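Local coordinates for protein SAHS4 (Ramazzottius varieornatus, PDB 5Z4G) that binds zinc at two sites and, as a secreted heat-soluble tardigrade protein, probably acts as a molecular shield when water is scarce, at residues W66-A69 with G70-H73; T144-N148 with G149-K153; T98-D102 with G103-K107. One frame throughout, in Å; residues are numbered along the deposited sequence.

In the fold
The three contacts are chain reversals on one antiparallel, ten-stranded sheet, in keeping with the fatty-acid-binding-protein family. Contact 1 comes first along the chain, in the loop between strands 62-66 and 74-79. Contact 3 follows, turning strand 97-101 into strand 104-113, and contact 2 comes last, joining strands 140-147 and 150-159. Contacts 1 and 2 lie on opposite sides of the chain's centre, their centres about 30 Å apart. Contacts 1 and 3, centres about 25 Å apart, hold separate zinc ions; contact 2 lies away from both. Contacts 2 and 3 come within about 10 Å at their nearest atoms. The zinc sites thus lie apart, one at loop 67-73 with His75, the other ending strand 97-101.

Contact 1. Residues W66-A69 with G70-H73; sequences WKEA and GEDH. With ZN (zinc ion), chain C.
Two carboxylate oxygens, Glu68 OE2 and Glu71 OE2, sit 2.7 Å apart because both bind one zinc ion. The two glutamates run side by side in the same direction, their carboxylate planes turned 27° against each other, and each gives one oxygen to the metal. His73 adds NE2 at 2.1 Å from the zinc. His75 NE2 and two waters bring the ligands to six, with one water roughly across from Glu68 OE2 and the other across from His73 NE2. The positive metal probably offsets much of the carboxylate repulsion.

A type I turn from Glu68 to Glu71 sets up this grip, closed by the bond from Glu71 N to Glu68 O at 3.1 Å. Glu68 CG stands between its backbone N and carbonyl carbon (chi1 54°), and a bend at chi2 then swings the carboxylate over to the metal. The CB of Glu71 lies over one face of the His73 ring, toward its rim. A water accepts from Glu68 N and donates to His73 O, tying the two arms of the loop together.

Lys67, bent at chi2, runs along the backbone of 71-73: CD reaches His73 O at 3.2 Å and CE reaches Glu71 O at 3.3 Å, while its ammonium group makes a cation-pi contact with Tyr74. With an alanine here, Tyr74 is likely to lose its cation and the carbonyls of Glu71 and His73 the aliphatic chain lying against them.

The loop links strand 62-66 to strand 74-79. Trp66 stacks on His75 and touches Glu88, Asp72 forms a salt bridge with Lys92, and His73 meets Ser90, so strand 86-91 flanks the site.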
ATOM      1  N   TRP A  66       3.114   8.411  -8.272  1.00 10.32           N
ATOM      2  CA  TRP A  66       3.428   9.610  -9.051  1.00 11.50           C
ATOM      3  C   TRP A  66       2.210  10.171  -9.762  1.00 13.31           C
ATOM      4  O   TRP A  66       1.194   9.479  -9.932  1.00 13.11           O
ATOM      5  CB  TRP A  66       4.613   9.379 -10.008  1.00 12.25           C
ATOM      6  CG  TRP A  66       4.360   8.560 -11.248  1.00 13.69           C
ATOM      7  CD1 TRP A  66       4.179   9.037 -12.525  1.00 15.15           C
ATOM      8  CD2 TRP A  66       4.363   7.130 -11.355  1.00 14.37           C
ATOM      9  NE1 TRP A  66       4.024   7.990 -13.407  1.00 17.14           N
ATOM     10  CE2 TRP A  66       4.145   6.810 -12.724  1.00 16.17           C
ATOM     11  CE3 TRP A  66       4.495   6.084 -10.427  1.00 14.04           C
ATOM     12  CZ2 TRP A  66       4.062   5.486 -13.185  1.00 16.88           C
ATOM     13  CZ3 TRP A  66       4.414   4.760 -10.889  1.00 15.31           C
ATOM     14  CH2 TRP A  66       4.205   4.479 -12.256  1.00 16.75           C
ATOM     15  N   LYS A  67       2.317  11.440 -10.141  1.00 15.57           N
ATOM     16  CA  LYS A  67       1.277  12.145 -10.863  1.00 18.62           C
ATOM     17  C   LYS A  67       1.957  12.933 -11.967  1.00 21.44           C
ATOM     18  O   LYS A  67       2.866  13.720 -11.700  1.00 22.00           O
ATOM     19  CB  LYS A  67       0.535  13.086  -9.905  1.00 22.12           C
ATOM     20  CG  LYS A  67      -0.517  13.980 -10.552  1.00 26.78           C
ATOM     21  CD  LYS A  67      -1.913  13.418 -10.407  1.00 27.80           C
ATOM     22  CE  LYS A  67      -2.947  14.398 -10.928  1.00 31.05           C
ATOM     23  NZ  LYS A  67      -4.254  14.270 -10.224  1.00 37.16           N
ATOM     24  N   GLU A  68       1.540  12.712 -13.206  1.00 24.39           N
ATOM     25  CA  GLU A  68       2.006  13.596 -14.281  1.00 31.71           C
ATOM     26  C   GLU A  68       1.091  14.809 -14.433  1.00 34.98           C
ATOM     27  O   GLU A  68      -0.133  14.693 -14.320  1.00 33.81           O
ATOM     28  CB  GLU A  68       2.256  12.880 -15.613  1.00 37.87           C
ATOM     29  CG  GLU A  68       1.108  12.061 -16.168  1.00 41.61           C
ATOM     30  CD  GLU A  68       1.324  10.566 -16.043  1.00 44.23           C
ATOM     31  OE1 GLU A  68       2.473  10.136 -15.798  1.00 48.92           O
ATOM     32  OE2 GLU A  68       0.330   9.819 -16.195  1.00 40.30           O
ATOM     33  N   ALA A  69       1.716  15.960 -14.690  1.00 33.54           N
ATOM     34  CA  ALA A  69       1.074  17.285 -14.659  1.00 35.26           C
ATOM     35  C   ALA A  69      -0.253  17.404 -15.420  1.00 32.41           C
ATOM     36  O   ALA A  69      -1.220  17.982 -14.902  1.00 37.21           O
ATOM     37  CB  ALA A  69       2.062  18.352 -15.125  1.00 37.20           C
ATOM     38  N   GLY A  70      -0.299  16.843 -16.627  1.00 30.50           N
ATOM     39  CA  GLY A  70      -1.469  16.961 -17.503  1.00 32.33           C
ATOM     40  C   GLY A  70      -2.498  15.841 -17.456  1.00 31.51           C
ATOM     41  O   GLY A  70      -3.345  15.754 -18.351  1.00 31.18           O
ATOM     42  N   GLU A  71      -2.432  14.987 -16.429  1.00 31.10           N
ATOM     43  CA  GLU A  71      -3.419  13.905 -16.246  1.00 30.87           C
ATOM     44  C   GLU A  71      -4.241  14.093 -14.963  1.00 29.61           C
ATOM     45  O   GLU A  71      -3.819  14.798 -14.046  1.00 30.47           O
ATOM     46  CB  GLU A  71      -2.762  12.512 -16.320  1.00 31.96           C
ATOM     47  CG  GLU A  71      -2.040  12.241 -17.640  1.00 35.37           C
ATOM     48  CD  GLU A  71      -2.384  10.900 -18.269  1.00 37.54           C
ATOM     49  OE1 GLU A  71      -3.447  10.801 -18.920  1.00 43.80           O
ATOM     50  OE2 GLU A  71      -1.591   9.944 -18.139  1.00 36.74           O
ATOM     51  N   ASP A  72      -5.425  13.480 -14.926  1.00 29.87           N
ATOM     52  CA  ASP A  72      -6.357  13.604 -13.795  1.00 31.35           C
ATOM     53  C   ASP A  72      -6.317  12.368 -12.885  1.00 29.19           C
ATOM     54  O   ASP A  72      -7.155  12.205 -11.991  1.00 30.85           O
ATOM     55  CB  ASP A  72      -7.785  13.852 -14.309  1.00 33.02           C
ATOM     56  CG  ASP A  72      -8.349  12.666 -15.085  1.00 35.89           C
ATOM     57  OD1 ASP A  72      -7.569  11.791 -15.518  1.00 35.35           O
ATOM     58  OD2 ASP A  72      -9.583  12.608 -15.258  1.00 35.26           O
ATOM     59  N   HIS A  73      -5.342  11.498 -13.130  1.00 24.11           N
ATOM     60  CA  HIS A  73      -5.176  10.280 -12.345  1.00 19.93           C
ATOM     61  C   HIS A  73      -3.771  10.191 -11.757  1.00 16.90           C
ATOM     62  O   HIS A  73      -2.858  10.896 -12.206  1.00 18.52           O
ATOM     63  CB  HIS A  73      -5.487   9.034 -13.184  1.00 20.76           C
ATOM     64  CG  HIS A  73      -4.610   8.873 -14.388  1.00 22.15           C
ATOM     65  ND1 HIS A  73      -5.026   9.206 -15.658  1.00 26.02           N
ATOM     66  CD2 HIS A  73      -3.351   8.393 -14.516  1.00 21.57           C
ATOM     67  CE1 HIS A  73      -4.061   8.938 -16.517  1.00 25.32           C
ATOM     68  NE2 HIS A  73      -3.027   8.455 -15.850  1.00 24.53           N
TER
HETATM   69 ZN    ZN C 201      -1.108   8.139 -16.741  1.00 30.21          ZN
HETATM   70  O   HOH W   1      -0.563  10.732 -13.573  1.00 19.05           O
HETATM   71  O   HOH W   2      -2.073   6.586 -17.787  1.00 41.34           O
HETATM   72  O   HOH W   3       0.728   7.584 -18.044  1.00 51.10           O

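Contact 2. Residues T144-N148 with G149-K153; sequences TFTSN and GVTGK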
ATOM      1  N   THR A 144       0.135   2.200   7.511  1.00 11.82           N
ATOM      2  CA  THR A 144      -0.635   1.565   8.569  1.00 13.23           C
ATOM      3  C   THR A 144      -1.743   0.780   7.884  1.00 13.76           C
ATOM      4  O   THR A 144      -2.380   1.286   6.971  1.00 17.11           O
ATOM      5  CB  THR A 144      -1.187   2.644   9.538  1.00 18.09           C
ATOM      6  OG1 THR A 144      -0.102   3.425  10.050  1.00 21.68           O
ATOM      7  CG2 THR A 144      -1.927   2.046  10.717  1.00 22.83           C
ATOM      8  N   PHE A 145      -1.972  -0.460   8.302  1.00 13.51           N
ATOM      9  CA  PHE A 145      -3.018  -1.280   7.691  1.00 13.05           C
ATOM     10  C   PHE A 145      -3.821  -2.010   8.752  1.00 13.09           C
ATOM     11  O   PHE A 145      -3.247  -2.617   9.661  1.00 15.20           O
ATOM     12  CB  PHE A 145      -2.453  -2.255   6.640  1.00 15.40           C
ATOM     13  CG  PHE A 145      -1.155  -2.900   7.027  1.00 16.53           C
ATOM     14  CD1 PHE A 145       0.065  -2.285   6.716  1.00 18.16           C
ATOM     15  CD2 PHE A 145      -1.137  -4.140   7.669  1.00 17.45           C
ATOM     16  CE1 PHE A 145       1.267  -2.885   7.057  1.00 20.49           C
ATOM     17  CE2 PHE A 145       0.064  -4.735   8.014  1.00 19.74           C
ATOM     18  CZ  PHE A 145       1.263  -4.109   7.709  1.00 19.83           C
ATOM     19  N   THR A 146      -5.144  -1.938   8.627  1.00 11.26           N
ATOM     20  CA  THR A 146      -6.050  -2.552   9.593  1.00 12.04           C
ATOM     21  C   THR A 146      -7.010  -3.471   8.869  1.00 11.59           C
ATOM     22  O   THR A 146      -7.619  -3.067   7.878  1.00 11.96           O
ATOM     23  CB  THR A 146      -6.826  -1.480  10.384  1.00 12.75           C
ATOM     24  OG1 THR A 146      -5.891  -0.581  10.995  1.00 14.97           O
ATOM     25  CG2 THR A 146      -7.728  -2.114  11.476  1.00 13.53           C
ATOM     26  N   SER A 147      -7.147  -4.695   9.376  1.00 12.59           N
ATOM     27  CA  SER A 147      -8.104  -5.649   8.833  1.00 14.10           C
ATOM     28  C   SER A 147      -8.562  -6.583   9.933  1.00 14.95           C
ATOM     29  O   SER A 147      -7.738  -7.051  10.727  1.00 16.20           O
ATOM     30  CB  SER A 147      -7.483  -6.448   7.684  1.00 15.66           C
ATOM     31  OG  SER A 147      -8.474  -7.231   7.046  1.00 16.33           O
ATOM     32  N   ASN A 148      -9.872  -6.840   9.985  1.00 15.73           N
ATOM     33  CA  ASN A 148     -10.465  -7.726  11.009  1.00 17.37           C
ATOM     34  C   ASN A 148     -10.059  -7.296  12.419  1.00 16.47           C
ATOM     35  O   ASN A 148      -9.813  -8.135  13.308  1.00 18.36           O
ATOM     36  CB  ASN A 148     -10.087  -9.200  10.762  1.00 20.33           C
ATOM     37  CG  ASN A 148     -10.769  -9.798   9.540  1.00 22.44           C
ATOM     38  OD1 ASN A 148     -11.722  -9.242   8.992  1.00 22.43           O
ATOM     39  ND2 ASN A 148     -10.278 -10.955   9.113  1.00 24.01           N
ATOM     40  N   GLY A 149      -9.974  -5.979  12.604  1.00 16.28           N
ATOM     41  CA  GLY A 149      -9.683  -5.386  13.903  1.00 16.43           C
ATOM     42  C   GLY A 149      -8.233  -5.279  14.337  1.00 16.43           C
ATOM     43  O   GLY A 149      -7.964  -4.742  15.412  1.00 17.97           O
ATOM     44  N   VAL A 150      -7.297  -5.780  13.528  1.00 15.98           N
ATOM     45  CA  VAL A 150      -5.870  -5.726  13.897  1.00 16.24           C
ATOM     46  C   VAL A 150      -5.099  -4.811  12.967  1.00 15.19           C
ATOM     47  O   VAL A 150      -5.303  -4.836  11.752  1.00 14.66           O
ATOM     48  CB  VAL A 150      -5.233  -7.133  14.016  1.00 18.05           C
ATOM     49  CG1 VAL A 150      -3.739  -7.061  14.308  1.00 19.74           C
ATOM     50  CG2 VAL A 150      -5.900  -7.897  15.153  1.00 19.95           C
ATOM     51  N   THR A 151      -4.229  -4.005  13.570  1.00 15.25           N
ATOM     52  CA  THR A 151      -3.433  -3.016  12.866  1.00 15.79           C
ATOM     53  C   THR A 151      -1.962  -3.407  12.841  1.00 16.25           C
ATOM     54  O   THR A 151      -1.374  -3.737  13.873  1.00 17.80           O
ATOM     55  CB  THR A 151      -3.604  -1.630  13.519  1.00 16.10           C
ATOM     56  OG1 THR A 151      -4.978  -1.255  13.452  1.00 16.77           O
ATOM     57  CG2 THR A 151      -2.788  -0.576  12.803  1.00 18.31           C
ATOM     58  N   GLY A 152      -1.392  -3.381  11.641  1.00 15.31           N
ATOM     59  CA  GLY A 152       0.046  -3.477  11.442  1.00 15.25           C
ATOM     60  C   GLY A 152       0.597  -2.165  10.914  1.00 15.30           C
ATOM     61  O   GLY A 152      -0.143  -1.347  10.383  1.00 15.07           O
ATOM     62  N   LYS A 153       1.896  -1.949  11.077  1.00 15.55           N
ATOM     63  CA  LYS A 153       2.530  -0.722  10.589  1.00 15.68           C
ATOM     64  C   LYS A 153       3.854  -1.069   9.950  1.00 15.38           C
ATOM     65  O   LYS A 153       4.669  -1.779  10.531  1.00 18.80           O
ATOM     66  CB  LYS A 153       2.737   0.298  11.720  1.00 19.24           C
ATOM     67  CG  LYS A 153       1.478   0.696  12.479  1.00 25.30           C
ATOM     68  CD  LYS A 153       1.790   1.496  13.731  1.00 34.29           C
ATOM     69  CE  LYS A 153       0.519   1.790  14.520  1.00 38.56           C
ATOM     70  NZ  LYS A 153       0.722   2.891  15.505  1.00 42.99           N
TER
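Phe145 lays its ring flat over the backbone of Gly152, the residue paired with it on the adjoining strand. Gly152 CA lies 4.1 Å from the centroid of the Phe145 ring and 27° off its normal, a CH-pi contact over the face, and Gly152 O sits above the middle of the ring. The ring gets there because Phe145 CG stands between the backbone N and the carbonyl carbon (chi1 40°), which tips it across the strand. It takes the space where a CB would stand, and glycine has none.

The other face of the sheet carries three threonines and a lysine. Thr146 and Thr151 form a non-hydrogen-bonded pair whose side chains cross obliquely, and Thr146 OG1 and Thr151 OG1 share a hydrogen bond of 2.7 Å. With Thr151 OG1 anti to its carbonyl carbon (chi1 -60°), CG2 is anti to the backbone N and reaches Thr144. There the methyls Thr144 CG2 and Thr151 CG2 meet at 3.5 Å, a tight fit. Thr144 also runs alongside Lys153, with OG1 beside the lysine CG.

Backbone bonds close the ladder. Phe145 and Gly152 exchange two, the Gly152 N to Phe145 O bond measuring 2.8 Å, and Ser147 and Val150 exchange two more round a type I' turn. Asn148 and Gly149 both have positive phi, which suits glycine in particular.

In this hairpin, strand 140-147 is flanked by 150-159 on one side and 128-137 on the other. Helix 38-44 covers the Phe145 face, consistent with the helical cap of fatty-acid-binding-protein-like barrels: Phe41 meets the Phe145 ring edge-to-face, and Val150 packs on Ala40 and Ala44. Ser147 OG bonds to Glu129 O and Asn148 ND2 to Ala44 O, fastening the turn to both neighbours.

Contact 3. Residues T98-D102 with G103-K107; sequences TLSHD and GVDLK. With ZN (zinc ion), chain D.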
ATOM      1  N   THR A  98     -10.559  -2.110  -9.454  1.00 16.46           N
ATOM      2  CA  THR A  98     -10.485  -3.534  -9.120  1.00 18.32           C
ATOM      3  C   THR A  98      -9.153  -4.099  -9.596  1.00 17.44           C
ATOM      4  O   THR A  98      -8.713  -3.823 -10.710  1.00 21.69           O
ATOM      5  CB  THR A  98     -11.673  -4.336  -9.716  1.00 20.69           C
ATOM      6  OG1 THR A  98     -12.905  -3.842  -9.178  1.00 24.12           O
ATOM      7  CG2 THR A  98     -11.569  -5.848  -9.394  1.00 22.24           C
ATOM      8  N   LEU A  99      -8.501  -4.860  -8.724  1.00 16.03           N
ATOM      9  CA  LEU A  99      -7.303  -5.610  -9.080  1.00 16.23           C
ATOM     10  C   LEU A  99      -7.518  -7.079  -8.774  1.00 17.40           C
ATOM     11  O   LEU A  99      -8.362  -7.430  -7.947  1.00 19.79           O
ATOM     12  CB  LEU A  99      -6.077  -5.090  -8.324  1.00 17.82           C
ATOM     13  CG  LEU A  99      -5.596  -3.691  -8.724  1.00 18.04           C
ATOM     14  CD1 LEU A  99      -4.706  -3.111  -7.641  1.00 19.51           C
ATOM     15  CD2 LEU A  99      -4.864  -3.692 -10.065  1.00 18.97           C
ATOM     16  N   SER A 100      -6.755  -7.934  -9.441  1.00 17.39           N
ATOM     17  CA  SER A 100      -6.854  -9.370  -9.230  1.00 18.90           C
ATOM     18  C   SER A 100      -5.465  -9.949  -9.053  1.00 19.15           C
ATOM     19  O   SER A 100      -4.528  -9.539  -9.741  1.00 19.53           O
ATOM     20  CB  SER A 100      -7.553 -10.038 -10.413  1.00 22.78           C
ATOM     21  OG  SER A 100      -8.831  -9.467 -10.619  1.00 27.73           O
ATOM     22  N   HIS A 101      -5.338 -10.882  -8.112  1.00 21.07           N
ATOM     23  CA  HIS A 101      -4.094 -11.623  -7.896  1.00 23.18           C
ATOM     24  C   HIS A 101      -4.426 -13.080  -7.627  1.00 23.98           C
ATOM     25  O   HIS A 101      -5.169 -13.383  -6.685  1.00 23.71           O
ATOM     26  CB  HIS A 101      -3.295 -11.025  -6.730  1.00 26.02           C
ATOM     27  CG  HIS A 101      -1.999 -11.728  -6.457  1.00 28.46           C
ATOM     28  ND1 HIS A 101      -1.803 -12.538  -5.358  1.00 32.89           N
ATOM     29  CD2 HIS A 101      -0.838 -11.749  -7.151  1.00 26.85           C
ATOM     30  CE1 HIS A 101      -0.572 -13.018  -5.383  1.00 31.75           C
ATOM     31  NE2 HIS A 101       0.034 -12.555  -6.462  1.00 28.52           N
ATOM     32  N   ASP A 102      -3.878 -13.971  -8.460  1.00 25.30           N
ATOM     33  CA  ASP A 102      -4.146 -15.417  -8.388  1.00 26.14           C
ATOM     34  C   ASP A 102      -5.649 -15.705  -8.264  1.00 25.78           C
ATOM     35  O   ASP A 102      -6.078 -16.469  -7.399  1.00 26.16           O
ATOM     36  CB  ASP A 102      -3.346 -16.085  -7.247  1.00 28.08           C
ATOM     37  CG  ASP A 102      -1.834 -16.025  -7.457  1.00 29.70           C
ATOM     38  OD1 ASP A 102      -1.369 -16.011  -8.617  1.00 28.60           O
ATOM     39  OD2 ASP A 102      -1.104 -16.011  -6.440  1.00 32.80           O
ATOM     40  N   GLY A 103      -6.435 -15.054  -9.127  1.00 26.08           N
ATOM     41  CA  GLY A 103      -7.886 -15.242  -9.189  1.00 27.26           C
ATOM     42  C   GLY A 103      -8.702 -14.734  -8.011  1.00 24.31           C
ATOM     43  O   GLY A 103      -9.836 -15.175  -7.816  1.00 25.58           O
ATOM     44  N   VAL A 104      -8.132 -13.820  -7.228  1.00 21.81           N
ATOM     45  CA  VAL A 104      -8.836 -13.197  -6.101  1.00 21.01           C
ATOM     46  C   VAL A 104      -9.008 -11.710  -6.424  1.00 19.88           C
ATOM     47  O   VAL A 104      -8.016 -10.993  -6.559  1.00 21.51           O
ATOM     48  CB  VAL A 104      -8.057 -13.360  -4.765  1.00 22.76           C
ATOM     49  CG1 VAL A 104      -8.801 -12.694  -3.616  1.00 23.83           C
ATOM     50  CG2 VAL A 104      -7.810 -14.832  -4.437  1.00 23.76           C
ATOM     51  N   ASP A 105     -10.260 -11.260  -6.544  1.00 19.38           N
ATOM     52  CA  ASP A 105     -10.578  -9.860  -6.845  1.00 19.42           C
ATOM     53  C   ASP A 105     -10.547  -8.986  -5.604  1.00 18.58           C
ATOM     54  O   ASP A 105     -11.027  -9.370  -4.533  1.00 19.11           O
ATOM     55  CB  ASP A 105     -11.950  -9.725  -7.517  1.00 22.72           C
ATOM     56  CG  ASP A 105     -11.950 -10.154  -8.983  1.00 26.83           C
ATOM     57  OD1 ASP A 105     -10.903 -10.589  -9.516  1.00 28.32           O
ATOM     58  OD2 ASP A 105     -13.026 -10.051  -9.608  1.00 31.53           O
ATOM     59  N   LEU A 106      -9.992  -7.797  -5.782  1.00 18.80           N
ATOM     60  CA  LEU A 106      -9.846  -6.809  -4.741  1.00 20.51           C
ATOM     61  C   LEU A 106     -10.445  -5.520  -5.299  1.00 20.22           C
ATOM     62  O   LEU A 106     -10.061  -5.079  -6.382  1.00 24.51           O
ATOM     63  CB  LEU A 106      -8.353  -6.650  -4.433  1.00 23.30           C
ATOM     64  CG  LEU A 106      -7.793  -5.698  -3.384  1.00 25.29           C
ATOM     65  CD1 LEU A 106      -6.502  -6.269  -2.813  1.00 25.92           C
ATOM     66  CD2 LEU A 106      -7.576  -4.302  -3.952  1.00 26.73           C
ATOM     67  N   LYS A 107     -11.397  -4.945  -4.572  1.00 18.06           N
ATOM     68  CA  LYS A 107     -11.966  -3.644  -4.914  1.00 16.35           C
ATOM     69  C   LYS A 107     -11.363  -2.592  -3.994  1.00 14.26           C
ATOM     70  O   LYS A 107     -11.195  -2.827  -2.803  1.00 16.41           O
ATOM     71  CB  LYS A 107     -13.486  -3.660  -4.766  1.00 19.62           C
ATOM     72  CG  LYS A 107     -14.198  -4.591  -5.732  1.00 22.96           C
ATOM     73  CD  LYS A 107     -15.706  -4.522  -5.549  1.00 27.43           C
ATOM     74  CE  LYS A 107     -16.397  -5.617  -6.339  1.00 31.89           C
ATOM     75  NZ  LYS A 107     -17.879  -5.538  -6.220  1.00 35.81           N
TER
HETATM   76 ZN    ZN D 202       1.868 -13.148  -7.255  0.93 42.27          ZN
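A beta hairpin with a two-residue loop, Asp102 and Gly103, joins strands 97-101 and 104-113, turning through a type I' turn in which His101 and Val104 face each other as a hydrogen-bonded pair. Val104 N bonds to His101 O at 3.0 Å, and His101 N returns to Val104 O. One pair further from the turn, Leu99 and Leu106 exchange shorter backbone bonds, 2.7 Å from Leu106 N to Leu99 O.

Between those pairs, on the opposite face, Ser100 OG donates to Asp105 OD1 at 2.6 Å. The hydroxyl meets that oxygen from above the carboxylate plane, 46° out of it, and this bond may steady the negative charge at an exposed place. Farther along, Thr98 lies beside Lys107, its OG1 3.8 Å from the lysine CG, and the lysine chain continues extended.

His101 is the residue that takes the hairpin to a metal. Its CG stands anti to the backbone N (chi1 -180°), carrying the ring out from the sheet, on the face that bears Leu106, until NE2 binds a zinc ion at 2.1 Å. The next residue, Asp102, has its CG above one face of that ring, toward the rim, while its carboxylate makes a salt bridge with Lys50. The second protein ligand of the zinc is His85.

Val104 and Leu106, on the same face as His101, touch Ile123 and Ile121 of strand 116-123. Asp102 and Gly103 fill the turn with positive phi, and an aspartate or asparagine followed by glycine is a classic choice for type I'. The zinc links His101 at the end of one outermost strand to His85 just before the other, 86-91, probably across the gap that fatty-acid-binding-protein barrels have between their fourth and fifth strands.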